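Local coordinates for fimbrial structural subunit (Actinomyces naeslundii, PDB 3QDH), which forms the shaft of Actinomyces type 2 fimbriae as their structural subunit and mediates adhesion to streptococci and host cells during oral biofilm development, at residues A[17-21]-A[224-228]; A[42-47]-A[139-145]; A[58-64]-A[102-108]. Residues are numbered along the deposited sequence.

Interaction 1 (A[17-21]-A[224-228]); sequences GYGVG and KGLFI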
# COMPACT_ATOMS: atom_id res chain seq x y z
N GLY A 17 4.84 -5.59 3.66
CA GLY A 17 6.24 -5.18 3.86
C GLY A 17 6.39 -3.71 4.19
O GLY A 17 5.72 -2.86 3.60
N TYR A 18 7.27 -3.42 5.15
CA TYR A 18 7.46 -2.07 5.67
C TYR A 18 8.32 -1.17 4.79
O TYR A 18 8.31 0.05 4.95
CB TYR A 18 8.11 -2.12 7.05
CG TYR A 18 7.31 -2.81 8.12
CD1 TYR A 18 6.05 -2.33 8.49
CD2 TYR A 18 7.83 -3.92 8.78
CE1 TYR A 18 5.33 -2.95 9.49
CE2 TYR A 18 7.11 -4.55 9.78
CZ TYR A 18 5.86 -4.06 10.13
OH TYR A 18 5.14 -4.68 11.12
N GLY A 19 9.09 -1.77 3.89
CA GLY A 19 10.08 -1.01 3.11
C GLY A 19 9.66 -0.64 1.71
O GLY A 19 8.76 -1.25 1.13
N VAL A 20 10.33 0.37 1.17
CA VAL A 20 10.21 0.77 -0.22
C VAL A 20 10.39 -0.44 -1.15
O VAL A 20 11.25 -1.30 -0.92
CB VAL A 20 11.22 1.92 -0.55
CG1 VAL A 20 12.67 1.49 -0.30
CG2 VAL A 20 11.04 2.43 -1.96
N GLY A 21 9.55 -0.52 -2.19
CA GLY A 21 9.53 -1.68 -3.08
C GLY A 21 8.46 -2.68 -2.71
O GLY A 21 8.24 -3.66 -3.43
N LYS A 224 14.78 5.03 0.87
CA LYS A 224 13.85 6.01 0.31
C LYS A 224 12.41 5.90 0.82
O LYS A 224 11.56 6.74 0.50
CB LYS A 224 13.89 5.98 -1.23
CG LYS A 224 15.00 6.84 -1.84
CD LYS A 224 14.82 6.95 -3.36
CE LYS A 224 15.52 8.19 -3.91
NZ LYS A 224 15.47 8.28 -5.40
N GLY A 225 12.13 4.88 1.63
CA GLY A 225 10.80 4.75 2.21
C GLY A 225 10.68 3.66 3.25
O GLY A 225 11.02 2.51 2.99
N LEU A 226 10.18 4.04 4.42
CA LEU A 226 9.74 3.10 5.45
C LEU A 226 8.34 3.50 5.92
O LEU A 226 8.05 4.69 6.05
CB LEU A 226 10.71 3.08 6.64
CG LEU A 226 12.08 2.39 6.45
CD1 LEU A 226 13.05 2.80 7.56
CD2 LEU A 226 11.96 0.88 6.39
N PHE A 227 7.49 2.51 6.17
CA PHE A 227 6.11 2.75 6.60
C PHE A 227 6.05 3.40 7.99
O PHE A 227 6.81 3.04 8.89
CB PHE A 227 5.33 1.43 6.59
CG PHE A 227 3.94 1.53 7.16
CD1 PHE A 227 2.92 2.17 6.46
CD2 PHE A 227 3.65 0.96 8.40
CE1 PHE A 227 1.64 2.25 6.99
CE2 PHE A 227 2.37 1.03 8.94
CZ PHE A 227 1.37 1.68 8.23
N ILE A 228 5.15 4.38 8.15
CA ILE A 228 4.99 5.05 9.44
C ILE A 228 3.66 4.70 10.10
O ILE A 228 3.63 4.21 11.23
CB ILE A 228 5.16 6.58 9.31
CG1 ILE A 228 6.63 6.91 9.03
CG2 ILE A 228 4.70 7.31 10.58
CD1 ILE A 228 6.87 8.34 8.69
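The irregular segment 17-21 runs roughly antiparallel to part of strand 220-230, with end-to-end directions 155° apart, and meets it through a single bridge centred on G19 and L226, whose CA atoms are 4.7 Å apart. Two backbone hydrogen bonds flank that pair: F227 N donates to Y18 O (2.9 Å) and V20 N donates to G225 O (2.9 Å). L226 CA adds a CA-H...O contact to Y18 O at 3.4 Å. V20 directs its side chain toward the strand, opposite G225 in the register; a CB on G225 would come within 3.4 Å of V20 CB, so its absence lets the backbones approach. Y18 and F227 pack CD1 to CD2 at 4.1 Å, the latter atom lying at the edge of the tyrosine ring, while Y18 OH is hydrogen-bonded to D238. This short, buried bridge is an interdomain contact of backbone hydrogen bonds and side-chain packing that joins a loop of the N2-like domain to a strand of the SpaA-like domain, probably CnaB-type, linking consecutive pilin modules.

Interaction 2 (A[42-47]-A[139-145]); sequences KYFQLR and EEPPANP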
# COMPACT_ATOMS: atom_id res chain seq x y z
N LYS A 42 -26.09 -0.67 -17.73
CA LYS A 42 -25.41 -0.39 -19.00
C LYS A 42 -23.94 -0.72 -18.80
O LYS A 42 -23.26 -1.20 -19.72
CB LYS A 42 -25.54 1.08 -19.38
CG LYS A 42 -26.97 1.57 -19.68
CD LYS A 42 -26.89 3.07 -20.00
CE LYS A 42 -28.20 3.78 -19.80
NZ LYS A 42 -28.06 5.25 -20.04
N TYR A 43 -23.45 -0.45 -17.59
CA TYR A 43 -22.08 -0.76 -17.23
C TYR A 43 -21.91 -0.64 -15.72
O TYR A 43 -22.76 -0.08 -15.04
CB TYR A 43 -21.06 0.15 -17.98
CG TYR A 43 -21.38 1.63 -17.85
CD1 TYR A 43 -20.95 2.37 -16.74
CD2 TYR A 43 -22.12 2.29 -18.85
CE1 TYR A 43 -21.30 3.74 -16.62
CE2 TYR A 43 -22.45 3.64 -18.74
CZ TYR A 43 -22.04 4.35 -17.63
OH TYR A 43 -22.37 5.69 -17.54
N PHE A 44 -20.81 -1.18 -15.22
CA PHE A 44 -20.44 -1.09 -13.80
C PHE A 44 -18.92 -1.23 -13.71
O PHE A 44 -18.37 -2.28 -14.05
CB PHE A 44 -21.17 -2.18 -12.98
CG PHE A 44 -21.01 -2.03 -11.48
CD1 PHE A 44 -22.12 -1.81 -10.66
CD2 PHE A 44 -19.75 -2.12 -10.90
CE1 PHE A 44 -21.97 -1.67 -9.26
CE2 PHE A 44 -19.59 -1.97 -9.50
CZ PHE A 44 -20.69 -1.76 -8.69
N GLN A 45 -18.24 -0.18 -13.25
CA GLN A 45 -16.78 -0.16 -13.23
C GLN A 45 -16.27 0.41 -11.92
O GLN A 45 -16.76 1.44 -11.46
CB GLN A 45 -16.26 0.70 -14.40
CG GLN A 45 -14.72 0.81 -14.53
CD GLN A 45 -14.33 1.75 -15.66
OE1 GLN A 45 -14.06 1.32 -16.79
NE2 GLN A 45 -14.32 3.04 -15.37
N LEU A 46 -15.27 -0.25 -11.33
CA LEU A 46 -14.51 0.34 -10.23
C LEU A 46 -13.25 0.98 -10.83
O LEU A 46 -12.53 0.35 -11.62
CB LEU A 46 -14.15 -0.72 -9.18
CG LEU A 46 -15.30 -1.44 -8.44
CD1 LEU A 46 -14.74 -2.59 -7.60
CD2 LEU A 46 -16.14 -0.48 -7.59
N ARG A 47 -13.00 2.23 -10.46
CA ARG A 47 -11.92 3.02 -11.05
C ARG A 47 -11.08 3.62 -9.94
O ARG A 47 -11.60 4.01 -8.90
CB ARG A 47 -12.49 4.14 -11.90
CG ARG A 47 -11.45 4.94 -12.70
CD ARG A 47 -12.12 5.98 -13.56
NE ARG A 47 -12.82 5.39 -14.71
CZ ARG A 47 -13.42 6.10 -15.66
NH1 ARG A 47 -13.42 7.44 -15.60
NH2 ARG A 47 -14.02 5.49 -16.68
N GLU A 139 -22.40 -1.24 -22.39
CA GLU A 139 -21.75 -0.16 -23.11
C GLU A 139 -20.44 0.18 -22.42
O GLU A 139 -20.28 -0.08 -21.22
CB GLU A 139 -22.66 1.07 -23.12
CG GLU A 139 -23.91 0.87 -23.96
CD GLU A 139 -24.95 1.96 -23.76
OE1 GLU A 139 -24.76 2.83 -22.87
OE2 GLU A 139 -25.96 1.95 -24.50
N GLU A 140 -19.51 0.76 -23.18
CA GLU A 140 -18.24 1.19 -22.60
C GLU A 140 -18.52 2.33 -21.62
O GLU A 140 -19.21 3.29 -21.98
CB GLU A 140 -17.26 1.65 -23.68
CG GLU A 140 -15.89 2.09 -23.14
CD GLU A 140 -14.91 2.52 -24.23
OE1 GLU A 140 -15.35 2.79 -25.37
OE2 GLU A 140 -13.70 2.59 -23.94
N PRO A 141 -18.01 2.21 -20.38
CA PRO A 141 -18.17 3.31 -19.43
C PRO A 141 -17.53 4.60 -19.97
O PRO A 141 -16.53 4.52 -20.68
CB PRO A 141 -17.41 2.83 -18.19
CG PRO A 141 -17.24 1.38 -18.34
CD PRO A 141 -17.21 1.10 -19.82
N PRO A 142 -18.09 5.76 -19.63
CA PRO A 142 -17.50 7.01 -20.14
C PRO A 142 -16.11 7.28 -19.56
O PRO A 142 -15.85 6.94 -18.40
CB PRO A 142 -18.49 8.10 -19.71
CG PRO A 142 -19.31 7.50 -18.61
CD PRO A 142 -19.25 6.00 -18.75
N ALA A 143 -15.23 7.88 -20.35
CA ALA A 143 -13.87 8.19 -19.90
C ALA A 143 -13.86 9.27 -18.81
O ALA A 143 -13.04 9.22 -17.90
CB ALA A 143 -12.99 8.62 -21.09
N ASN A 144 -14.78 10.21 -18.91
CA ASN A 144 -14.81 11.38 -18.02
C ASN A 144 -16.21 11.74 -17.51
O ASN A 144 -16.70 12.84 -17.79
CB ASN A 144 -14.18 12.60 -18.73
CG ASN A 144 -12.73 12.37 -19.17
OD1 ASN A 144 -12.43 12.32 -20.36
ND2 ASN A 144 -11.83 12.22 -18.20
N PRO A 145 -16.86 10.83 -16.76
CA PRO A 145 -18.18 11.17 -16.22
C PRO A 145 -18.07 12.35 -15.26
O PRO A 145 -17.03 12.51 -14.61
CB PRO A 145 -18.58 9.92 -15.44
CG PRO A 145 -17.28 9.33 -15.02
CD PRO A 145 -16.38 9.55 -16.21
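The contact is built round Y43, E139 and R47, which bury 84, 69 and 68 Å², as an irregular, proline-rich segment lies along strand 39-49. Y43 provides the platform. P141 CA sits 3.9 Å from the centroid of its ring and only 10° off the ring normal, a CH-pi contact over the face, and P141 CB is 3.9 Å from Y43 CD1. The next proline continues the packing toward the phenol end, with P142 CD 3.4 Å from Y43 CZ. E140, P141 and P142 have the backbone angles of polyproline II, here with prolines packed on an aromatic ring. At the start of the contact, E139 is held by its backbone: its N donates to K42 O at 2.8 Å, while E139 O lies 3.3 Å from Y43 CB. R47 secures the other end. Its CA-to-CB bond points toward the loop, and with chi3 in m its guanidinium divides between two successive carbonyls, NH2 donating to P142 O and NH1 to A143 O, both at 2.9 Å. The main-chain bond at one end and the R47 pair at the other bracket a tyrosine-proline centre. This surface contact lays the connection between strands 118-131 and 154-165 over strand 39-49, which pairs with strands 82-87 and 118-131. F44 and L46 point the other way, F44 packing on helix 89-96 and both residues reaching strand 102-111.

Interaction 3 (A[58-64]-A[102-108]); sequences TATEVSL and KVSAVFQ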
# COMPACT_ATOMS: atom_id res chain seq x y z
N THR A 58 -2.26 -1.87 -10.56
CA THR A 58 -3.21 -2.86 -11.06
C THR A 58 -4.27 -3.12 -10.00
O THR A 58 -4.33 -2.41 -8.97
CB THR A 58 -2.48 -4.19 -11.49
OG1 THR A 58 -3.35 -4.99 -12.31
CG2 THR A 58 -1.99 -4.99 -10.28
N ALA A 59 -5.12 -4.10 -10.26
CA ALA A 59 -6.11 -4.55 -9.30
C ALA A 59 -6.15 -6.07 -9.28
O ALA A 59 -5.98 -6.71 -10.32
CB ALA A 59 -7.49 -3.97 -9.63
N THR A 60 -6.36 -6.64 -8.09
CA THR A 60 -6.51 -8.09 -7.90
C THR A 60 -7.71 -8.39 -7.01
O THR A 60 -8.37 -7.47 -6.52
CB THR A 60 -5.26 -8.71 -7.22
OG1 THR A 60 -5.11 -8.15 -5.90
CG2 THR A 60 -4.00 -8.46 -8.03
N GLU A 61 -7.98 -9.68 -6.80
CA GLU A 61 -9.04 -10.13 -5.88
C GLU A 61 -10.42 -9.51 -6.16
O GLU A 61 -11.12 -9.08 -5.25
CB GLU A 61 -8.67 -9.88 -4.41
CG GLU A 61 -7.35 -10.50 -3.95
CD GLU A 61 -7.19 -10.47 -2.42
OE1 GLU A 61 -8.21 -10.36 -1.70
OE2 GLU A 61 -6.05 -10.57 -1.94
N VAL A 62 -10.80 -9.46 -7.44
CA VAL A 62 -12.10 -8.93 -7.81
C VAL A 62 -13.14 -9.90 -7.28
O VAL A 62 -13.00 -11.12 -7.46
CB VAL A 62 -12.24 -8.80 -9.34
CG1 VAL A 62 -13.61 -8.19 -9.70
CG2 VAL A 62 -11.11 -7.93 -9.90
N SER A 63 -14.16 -9.37 -6.60
CA SER A 63 -15.12 -10.22 -5.90
C SER A 63 -16.54 -9.68 -5.92
O SER A 63 -16.76 -8.47 -5.98
CB SER A 63 -14.69 -10.42 -4.44
OG SER A 63 -13.33 -10.82 -4.38
N LEU A 64 -17.49 -10.60 -5.87
CA LEU A 64 -18.87 -10.26 -5.60
C LEU A 64 -19.28 -11.10 -4.40
O LEU A 64 -19.30 -12.33 -4.47
CB LEU A 64 -19.78 -10.58 -6.80
CG LEU A 64 -21.29 -10.40 -6.55
CD1 LEU A 64 -21.67 -8.98 -6.12
CD2 LEU A 64 -22.08 -10.84 -7.79
N LYS A 102 -21.68 -6.79 -1.63
CA LYS A 102 -20.51 -5.97 -1.97
C LYS A 102 -19.74 -6.41 -3.21
O LYS A 102 -19.32 -7.57 -3.34
CB LYS A 102 -19.57 -5.83 -0.77
CG LYS A 102 -20.08 -4.85 0.28
CD LYS A 102 -19.17 -4.82 1.50
CE LYS A 102 -19.89 -4.19 2.69
NZ LYS A 102 -19.28 -4.61 4.00
N VAL A 103 -19.58 -5.46 -4.13
CA VAL A 103 -18.72 -5.59 -5.29
C VAL A 103 -17.39 -4.95 -4.92
O VAL A 103 -17.36 -3.78 -4.53
CB VAL A 103 -19.29 -4.82 -6.51
CG1 VAL A 103 -18.45 -5.12 -7.74
CG2 VAL A 103 -20.79 -5.15 -6.74
N SER A 104 -16.29 -5.70 -5.05
CA SER A 104 -15.00 -5.23 -4.56
C SER A 104 -13.79 -5.62 -5.41
O SER A 104 -13.86 -6.52 -6.25
CB SER A 104 -14.78 -5.67 -3.10
OG SER A 104 -14.73 -7.08 -3.00
N ALA A 105 -12.69 -4.91 -5.20
CA ALA A 105 -11.40 -5.28 -5.73
C ALA A 105 -10.32 -4.68 -4.85
O ALA A 105 -10.60 -3.79 -4.04
CB ALA A 105 -11.25 -4.80 -7.17
N VAL A 106 -9.10 -5.17 -4.99
CA VAL A 106 -7.97 -4.63 -4.25
C VAL A 106 -7.06 -3.92 -5.25
O VAL A 106 -6.42 -4.58 -6.08
CB VAL A 106 -7.20 -5.74 -3.49
CG1 VAL A 106 -5.96 -5.17 -2.79
CG2 VAL A 106 -8.11 -6.44 -2.47
N PHE A 107 -7.02 -2.60 -5.20
CA PHE A 107 -6.11 -1.83 -6.05
C PHE A 107 -4.75 -1.79 -5.38
O PHE A 107 -4.66 -1.81 -4.15
CB PHE A 107 -6.66 -0.43 -6.31
CG PHE A 107 -7.93 -0.43 -7.12
CD1 PHE A 107 -7.88 -0.25 -8.50
CD2 PHE A 107 -9.17 -0.67 -6.51
CE1 PHE A 107 -9.05 -0.28 -9.25
CE2 PHE A 107 -10.34 -0.68 -7.25
CZ PHE A 107 -10.29 -0.49 -8.63
N GLN A 108 -3.69 -1.74 -6.19
CA GLN A 108 -2.35 -1.86 -5.64
C GLN A 108 -1.27 -1.27 -6.52
O GLN A 108 -1.45 -1.11 -7.73
CB GLN A 108 -2.03 -3.34 -5.35
CG GLN A 108 -2.18 -4.23 -6.56
CD GLN A 108 -2.18 -5.70 -6.19
OE1 GLN A 108 -3.07 -6.17 -5.47
NE2 GLN A 108 -1.19 -6.42 -6.68
O HOH W 1 -12.03 -7.94 -3.02
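This is an antiparallel strand pairing interrupted by a beta bulge, within the N2-like domain of the fimbrial shaft protein, where strand 57-64 lines up beside strand 102-111. The short axes approach to 4.6 Å with their directions 148° apart. Hydrogen-bonded pairs form at T58-Q108, T60-V106 and S63-S104; in the middle one, T60 N to V106 O and V106 N to T60 O are both 2.9 Å. The register slips by one between T60 and S63, where E61 adopts positive phi and psi (53°/45°) and the extra residue is accommodated on strand 57-64. At the bulge E61 O, which makes no ladder hydrogen bond to strand 102-108, accepts from S63 OG (2.9 Å) and from a water (2.7 Å) that lies 2.8 Å from S104 OG. T58, T60, S63, S104, V106 and Q108 occupy one face, where T60 OG1 donates to Q108 OE1 at 2.9 Å. The face carrying A59, L64, V103 and F107 is apolar: A59 CB lies over the F107 ring, 4.2 Å from its centroid, and L64 CD1 meets V103 CG2 at 4.0 Å. V103 and F107 also pack against strands 39-49 and 82-87. The chemistry therefore implies an amphipathic pair, with a hydrophobic face turned to the opposing sheet and a more polar, partly exposed face turned away.

In the fold
Within these C-terminal domains of FimA, interactions 2 and 3 touch, although their centres are 16 Å apart. F44 CE2 meets V103 CG1 at 3.8 Å and L46 CD1 meets S104 C at 3.9 Å, so the inward side chains of strand 39-49, part of the N2-like domain, join the proline-rich surface contact to the bulged strand pair. Interaction 1 stands apart at the junction with the next domain, its centre 23 Å from that of interaction 3 and 34 Å from that of interaction 2. Interaction 3 lies beside the zinc site of D70, D73 and E90 without contributing a ligand: the V62 side chain is about 7 Å from that of D73 and the L64 side chain about 10 Å from the ion.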